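Local coordinates for peroxisomal fatty acid beta-oxidation multifunctional protein MFP2 (Arabidopsis thaliana, PDB 2WTB) that catalyses successive steps of peroxisomal fatty acid beta-oxidation, hydrating long-chain enoyl-CoA and oxidising 3-hydroxyacyl-CoA of varied chain length with NAD+, at residues S216-D219 against K220-P223; H288-F291 against S292-T296; L654-A657 against G658-M662. One frame throughout, in Å; residues are numbered along the deposited sequence.

Interaction 1: S216-D219 against K220-P223; sequences SKTD and KLPP
Thr218 and Leu221 close a local beta turn on the protein surface, in the loop that runs from helix 193-205 to helix 224-241. The evidence is the bond from Leu221 N to Thr218 O, 3.0 Å long with an N-H...O angle of 146°. It is moderately bent, and the donor stands well above the carbonyl plane. A water gives a second closure: it donates to Thr218 O at 2.8 Å and to Leu221 O at 3.2 Å. Thr218 O therefore receives two donors, one from the backbone and one from solvent.

Side-chain packing across the turn is sparse. Leu221 CB comes to 3.7 Å from Thr218 O, and Thr218 CG2 reaches only to 4.3 Å from Leu221 CB. The two lysines run side by side and point the same way, with Lys217 CE 4.1 Å from Lys220 CG, so aliphatic parts meet rather than ammonium groups. Their shapes differ. Lys217 is stretched out as far as CE, with CG opposite the backbone N (chi1 -178°), and turns only at its last torsion, where NZ makes a long salt bridge of 3.7 Å to Asp219 OD2. Lys220 is curled through three successive torsions, and its NZ makes a weak hydrogen bond to Leu157 O. Arg156, on the same helix 150-158, packs against Thr218 and Leu221 and bonds through NH1 to Lys217 O, tying this loop to helix 150-158 of the enoyl-CoA hydratase/isomerase region.

With Asp219 and Lys220 at its corners, both in right-handed helical backbone regions, the loop reverses before Pro222 and reaches Pro223, the N-cap of helix 224-241: a classic type I beta turn leading into a helix start.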
loop_
_atom_site.group_PDB
_atom_site.type_symbol
_atom_site.label_atom_id
_atom_site.label_comp_id
_atom_site.label_asym_id
_atom_site.label_seq_id
_atom_site.Cartn_x
_atom_site.Cartn_y
_atom_site.Cartn_z
ATOM N N SER A 216 -33.600 -11.200 -0.259
ATOM C CA SER A 216 -34.491 -12.032 0.548
ATOM C C SER A 216 -34.221 -13.525 0.351
ATOM O O SER A 216 -35.127 -14.349 0.448
ATOM C CB SER A 216 -35.956 -11.700 0.253
ATOM O OG SER A 216 -36.194 -11.590 -1.140
ATOM N N LYS A 217 -32.963 -13.859 0.081
ATOM C CA LYS A 217 -32.550 -15.240 -0.138
ATOM C C LYS A 217 -31.875 -15.789 1.118
ATOM O O LYS A 217 -30.944 -15.180 1.642
ATOM C CB LYS A 217 -31.590 -15.303 -1.329
ATOM C CG LYS A 217 -31.110 -16.696 -1.709
ATOM C CD LYS A 217 -29.979 -16.607 -2.734
ATOM C CE LYS A 217 -29.598 -17.973 -3.278
ATOM N NZ LYS A 217 -30.706 -18.572 -4.073
ATOM N N THR A 218 -32.346 -16.938 1.594
ATOM C CA THR A 218 -31.826 -17.533 2.826
ATOM C C THR A 218 -31.151 -18.883 2.578
ATOM O O THR A 218 -30.443 -19.404 3.441
ATOM C CB THR A 218 -32.939 -17.693 3.877
ATOM O OG1 THR A 218 -33.513 -16.411 4.155
ATOM C CG2 THR A 218 -32.387 -18.282 5.165
ATOM N N ASP A 219 -31.374 -19.435 1.390
ATOM C CA ASP A 219 -30.739 -20.679 0.961
ATOM C C ASP A 219 -29.309 -20.865 1.461
ATOM O O ASP A 219 -28.938 -21.951 1.889
ATOM C CB ASP A 219 -30.732 -20.763 -0.569
ATOM C CG ASP A 219 -31.879 -21.584 -1.115
ATOM O OD1 ASP A 219 -32.383 -22.468 -0.388
ATOM O OD2 ASP A 219 -32.269 -21.352 -2.278
ATOM N N LYS A 220 -28.505 -19.807 1.386
ATOM C CA LYS A 220 -27.068 -19.930 1.616
ATOM C C LYS A 220 -26.634 -19.615 3.044
ATOM O O LYS A 220 -25.499 -19.899 3.426
ATOM C CB LYS A 220 -26.295 -19.048 0.632
ATOM C CG LYS A 220 -26.613 -19.319 -0.830
ATOM C CD LYS A 220 -26.359 -20.775 -1.193
ATOM C CE LYS A 220 -24.904 -21.153 -0.970
ATOM N NZ LYS A 220 -23.984 -20.278 -1.742
ATOM N N LEU A 221 -27.532 -19.028 3.830
ATOM C CA LEU A 221 -27.208 -18.671 5.208
ATOM C C LEU A 221 -27.235 -19.885 6.127
ATOM O O LEU A 221 -27.976 -20.837 5.887
ATOM C CB LEU A 221 -28.171 -17.607 5.735
ATOM C CG LEU A 221 -28.150 -16.249 5.038
ATOM C CD1 LEU A 221 -29.138 -15.305 5.700
ATOM C CD2 LEU A 221 -26.749 -15.662 5.051
ATOM N N PRO A 222 -26.408 -19.855 7.179
ATOM C CA PRO A 222 -26.402 -20.875 8.229
ATOM C C PRO A 222 -27.588 -20.681 9.170
ATOM O O PRO A 222 -28.215 -19.619 9.148
ATOM C CB PRO A 222 -25.091 -20.601 8.981
ATOM C CG PRO A 222 -24.300 -19.687 8.103
ATOM C CD PRO A 222 -25.306 -18.894 7.344
ATOM N N PRO A 223 -27.900 -21.699 9.987
ATOM C CA PRO A 223 -28.965 -21.563 10.986
ATOM C C PRO A 223 -28.690 -20.381 11.910
ATOM O O PRO A 223 -27.532 -20.107 12.224
ATOM C CB PRO A 223 -28.883 -22.878 11.763
ATOM C CG PRO A 223 -28.289 -23.848 10.795
ATOM C CD PRO A 223 -27.313 -23.051 9.980
HETATM O O HOH W 1 -31.072 -21.394 5.268
#

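Interaction 2: H288-F291 against S292-T296; sequences HVFF and SQRGT
Over one face of the His288 imidazole sits Ser292 OG, 3.2 Å above the ring plane and displaced toward the rim, where CE1 is its nearest ring atom. The Arg294 guanidinium has Phe290 CZ over one of its faces, 3.5 Å above the plane and again toward the rim. Ring and guanidinium are inclined by 41°, so they are not stacked flat, and Phe290 CZ to Arg294 NE is 3.8 Å. Phe290 CG lies anti to the backbone N (chi1 166°), which sends the ring along the helix beside the Arg294 chain, extended from CG to NE and pointing the same way. Next to them, Phe290 CD2 lies above the centre of the Phe291 ring, while Phe291 CE2 meets the Phe290 ring at its edge, in plane.

The backbone beneath is the last part of helix 281-294. His288 O is gripped twice by one residue: Ser292 N donates at 3.0 Å and Ser292 OG at 2.9 Å, approaching from opposite faces of the carbonyl plane. Gln293 N follows with a bond to Val289 O, and its side-chain OE1 is held by Thr486. At Phe291 O the main donor is Gly295 N, 3.1 Å away, with a weaker bond from Arg294 N.

This chemistry implies that the buried Ser292 hydroxyl spends its proton inside the helix, on a carbonyl one turn back. The oxygen is thereby fixed over the imidazole face, and probably turns electron density rather than hydrogen toward the ring.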
loop_
_atom_site.group_PDB
_atom_site.type_symbol
_atom_site.label_atom_id
_atom_site.label_comp_id
_atom_site.label_asym_id
_atom_site.label_seq_id
_atom_site.Cartn_x
_atom_site.Cartn_y
_atom_site.Cartn_z
ATOM N N HIS A 288 -6.381 9.172 3.376
ATOM C CA HIS A 288 -5.233 10.010 3.053
ATOM C C HIS A 288 -4.081 9.171 2.502
ATOM O O HIS A 288 -3.374 9.595 1.588
ATOM C CB HIS A 288 -4.778 10.787 4.289
ATOM C CG HIS A 288 -3.533 11.594 4.075
ATOM N ND1 HIS A 288 -2.275 11.103 4.340
ATOM C CD2 HIS A 288 -3.359 12.860 3.629
ATOM C CE1 HIS A 288 -1.375 12.032 4.063
ATOM N NE2 HIS A 288 -2.007 13.106 3.631
ATOM N N VAL A 289 -3.902 7.981 3.066
ATOM C CA VAL A 289 -2.854 7.070 2.622
ATOM C C VAL A 289 -3.143 6.576 1.211
ATOM O O VAL A 289 -2.227 6.333 0.425
ATOM C CB VAL A 289 -2.719 5.860 3.572
ATOM C CG1 VAL A 289 -1.741 4.840 3.007
ATOM C CG2 VAL A 289 -2.283 6.316 4.956
ATOM N N PHE A 290 -4.425 6.433 0.896
ATOM C CA PHE A 290 -4.843 5.986 -0.425
ATOM C C PHE A 290 -4.400 6.965 -1.511
ATOM O O PHE A 290 -3.765 6.572 -2.490
ATOM C CB PHE A 290 -6.360 5.792 -0.466
ATOM C CG PHE A 290 -6.920 5.656 -1.854
ATOM C CD1 PHE A 290 -6.781 4.470 -2.560
ATOM C CD2 PHE A 290 -7.590 6.712 -2.452
ATOM C CE1 PHE A 290 -7.298 4.342 -3.835
ATOM C CE2 PHE A 290 -8.108 6.589 -3.727
ATOM C CZ PHE A 290 -7.962 5.402 -4.418
ATOM N N PHE A 291 -4.731 8.239 -1.332
ATOM C CA PHE A 291 -4.369 9.265 -2.305
ATOM C C PHE A 291 -2.864 9.530 -2.336
ATOM O O PHE A 291 -2.266 9.646 -3.409
ATOM C CB PHE A 291 -5.128 10.563 -2.025
ATOM C CG PHE A 291 -6.605 10.462 -2.263
ATOM C CD1 PHE A 291 -7.133 10.696 -3.520
ATOM C CD2 PHE A 291 -7.465 10.131 -1.232
ATOM C CE1 PHE A 291 -8.493 10.603 -3.743
ATOM C CE2 PHE A 291 -8.826 10.038 -1.448
ATOM C CZ PHE A 291 -9.340 10.274 -2.707
ATOM N N SER A 292 -2.262 9.627 -1.154
ATOM C CA SER A 292 -0.832 9.882 -1.030
ATOM C C SER A 292 -0.007 8.806 -1.723
ATOM O O SER A 292 1.056 9.088 -2.277
ATOM C CB SER A 292 -0.427 9.992 0.442
ATOM O OG SER A 292 -0.967 11.160 1.032
ATOM N N GLN A 293 -0.500 7.573 -1.685
ATOM C CA GLN A 293 0.114 6.482 -2.432
ATOM C C GLN A 293 0.203 6.837 -3.915
ATOM O O GLN A 293 1.196 6.540 -4.584
ATOM C CB GLN A 293 -0.700 5.200 -2.255
ATOM C CG GLN A 293 -0.566 4.217 -3.403
ATOM C CD GLN A 293 0.830 3.645 -3.518
ATOM O OE1 GLN A 293 1.342 3.443 -4.620
ATOM N NE2 GLN A 293 1.457 3.384 -2.378
ATOM N N ARG A 294 -0.843 7.481 -4.419
ATOM C CA ARG A 294 -0.933 7.829 -5.829
ATOM C C ARG A 294 -0.033 8.998 -6.218
ATOM O O ARG A 294 0.519 9.026 -7.320
ATOM C CB ARG A 294 -2.377 8.168 -6.191
ATOM C CG ARG A 294 -3.303 6.978 -6.269
ATOM C CD ARG A 294 -4.650 7.405 -6.817
ATOM N NE ARG A 294 -5.480 6.270 -7.205
ATOM C CZ ARG A 294 -6.543 6.368 -7.993
ATOM N NH1 ARG A 294 -6.900 7.549 -8.479
ATOM N NH2 ARG A 294 -7.248 5.287 -8.301
ATOM N N GLY A 295 0.109 9.962 -5.313
ATOM C CA GLY A 295 0.766 11.216 -5.634
ATOM C C GLY A 295 2.278 11.231 -5.531
ATOM O O GLY A 295 2.899 12.281 -5.692
ATOM N N THR A 296 2.878 10.076 -5.267
ATOM C CA THR A 296 4.324 10.010 -5.087
ATOM C C THR A 296 5.067 10.162 -6.410
ATOM O O THR A 296 6.254 10.488 -6.427
ATOM C CB THR A 296 4.762 8.694 -4.420
ATOM O OG1 THR A 296 4.436 7.591 -5.274
ATOM C CG2 THR A 296 4.072 8.524 -3.080
#

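Interaction 3: L654-A657 against G658-M662; sequences LDIA and GIMGM
Ile656 and Met660, one turn apart on the alpha-helix 651-662, send their side chains out side by side in the same direction. This is the i to i+4 ridge of an alpha-helix, in the largely helical C-terminal region that carries the dehydrogenase activity. The touching atoms are both methyls: Met660 CE lies 3.7 Å from Ile656 CG2. A bend at the last torsion of the methionine (chi3 -51°) turns CE toward the isoleucine branch. Nearer the backbone, Met660 CB rests 3.1 Å from Ile656 O.

Ile659 follows a different course. Its CG1 lies beside its own backbone N (chi1 -77°), which directs that branch back along the helix, and CG1 stops 3.2 Å from Asp655 O. At its root the branch thus lies along a backbone carbonyl, while its CD1 end goes on to meet Val289 of helix 281-294. Asp655 itself points away from this turn, where its OD1 accepts hydrogen bonds from Met672 N and Phe673 N.

These directions divide the helix surface among its neighbours. Asp655, Ile656, Ile659 and Met660 all meet helix 281-294, whereas Leu654, Ala657 and Met662 pack on helix 498-514, and Leu654 also touches helix 624-644.

Regular i to i+4 backbone bonding keeps these side chains in step. Gly658 N to Leu654 O is 3.0 Å and almost perfectly straight at the hydrogen. Ile659 N to Asp655 O is 2.9 Å. Met660 N bonds to Ile656 O. Of these four bonds the last is the most bent: Gly661 N reaches Ala657 O at 2.7 Å, with an N-H...O angle of only 132°.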
loop_
_atom_site.group_PDB
_atom_site.type_symbol
_atom_site.label_atom_id
_atom_site.label_comp_id
_atom_site.label_asym_id
_atom_site.label_seq_id
_atom_site.Cartn_x
_atom_site.Cartn_y
_atom_site.Cartn_z
ATOM N N LEU A 654 6.483 11.746 2.584
ATOM C CA LEU A 654 7.070 11.298 3.841
ATOM C C LEU A 654 6.156 10.294 4.544
ATOM O O LEU A 654 6.627 9.327 5.145
ATOM C CB LEU A 654 7.349 12.490 4.755
ATOM C CG LEU A 654 8.474 13.425 4.311
ATOM C CD1 LEU A 654 8.774 14.439 5.402
ATOM C CD2 LEU A 654 9.720 12.629 3.958
ATOM N N ASP A 655 4.850 10.528 4.459
ATOM C CA ASP A 655 3.865 9.623 5.043
ATOM C C ASP A 655 4.001 8.221 4.462
ATOM O O ASP A 655 4.233 7.259 5.197
ATOM C CB ASP A 655 2.446 10.153 4.819
ATOM C CG ASP A 655 2.163 11.414 5.613
ATOM O OD1 ASP A 655 2.783 11.595 6.681
ATOM O OD2 ASP A 655 1.317 12.224 5.175
ATOM N N ILE A 656 3.858 8.112 3.143
ATOM C CA ILE A 656 4.001 6.832 2.453
ATOM C C ILE A 656 5.354 6.191 2.744
ATOM O O ILE A 656 5.451 4.974 2.910
ATOM C CB ILE A 656 3.814 6.976 0.922
ATOM C CG1 ILE A 656 2.369 6.671 0.527
ATOM C CG2 ILE A 656 4.726 6.019 0.174
ATOM C CD1 ILE A 656 1.344 7.422 1.326
ATOM N N ALA A 657 6.396 7.012 2.814
ATOM C CA ALA A 657 7.743 6.506 3.051
ATOM C C ALA A 657 7.841 5.791 4.394
ATOM O O ALA A 657 8.216 4.622 4.456
ATOM C CB ALA A 657 8.765 7.630 2.961
ATOM N N GLY A 658 7.499 6.498 5.467
ATOM C CA GLY A 658 7.516 5.915 6.794
ATOM C C GLY A 658 6.609 4.705 6.870
ATOM O O GLY A 658 6.970 3.675 7.439
ATOM N N ILE A 659 5.425 4.831 6.283
ATOM C CA ILE A 659 4.451 3.746 6.269
ATOM C C ILE A 659 4.988 2.504 5.569
ATOM O O ILE A 659 4.955 1.406 6.119
ATOM C CB ILE A 659 3.149 4.175 5.565
ATOM C CG1 ILE A 659 2.314 5.068 6.486
ATOM C CG2 ILE A 659 2.348 2.957 5.126
ATOM C CD1 ILE A 659 1.064 5.616 5.834
ATOM N N MET A 660 5.489 2.691 4.353
ATOM C CA MET A 660 5.845 1.574 3.488
ATOM C C MET A 660 7.275 1.091 3.708
ATOM O O MET A 660 7.651 0.009 3.257
ATOM C CB MET A 660 5.637 1.967 2.025
ATOM C CG MET A 660 5.153 0.838 1.137
ATOM S SD MET A 660 4.350 1.472 -0.347
ATOM C CE MET A 660 3.185 2.625 0.375
ATOM N N GLY A 661 8.070 1.892 4.406
ATOM C CA GLY A 661 9.451 1.539 4.668
ATOM C C GLY A 661 9.676 1.064 6.090
ATOM O O GLY A 661 10.536 0.222 6.341
ATOM N N MET A 662 8.896 1.604 7.020
ATOM C CA MET A 662 9.066 1.290 8.435
ATOM C C MET A 662 7.757 0.870 9.098
ATOM O O MET A 662 7.597 0.995 10.312
ATOM C CB MET A 662 9.682 2.479 9.172
ATOM C CG MET A 662 11.139 2.729 8.825
ATOM S SD MET A 662 12.246 1.521 9.578
ATOM C CE MET A 662 13.835 2.117 9.004
#

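The three contacts follow one another along the chain without overlap. Interaction 1 is remote, its centre 40 Å from that of interaction 2 and 43 Å from that of interaction 3, on the surface of the hydratase part. Interactions 2 and 3 are adjacent, with centres 11 Å apart, although more than 350 residues separate them in sequence. There helix 281-294 lies against helix 651-662: Val289 CG2 meets Ile659 CD1 at 3.5 Å, and Ser292 and Gln293 pack on Ile656 and Met660. Helix 281-294 is thereby packed onto helix 651-662 of the C-terminal region, joining parts of one multifunctional chain that are far apart in sequence.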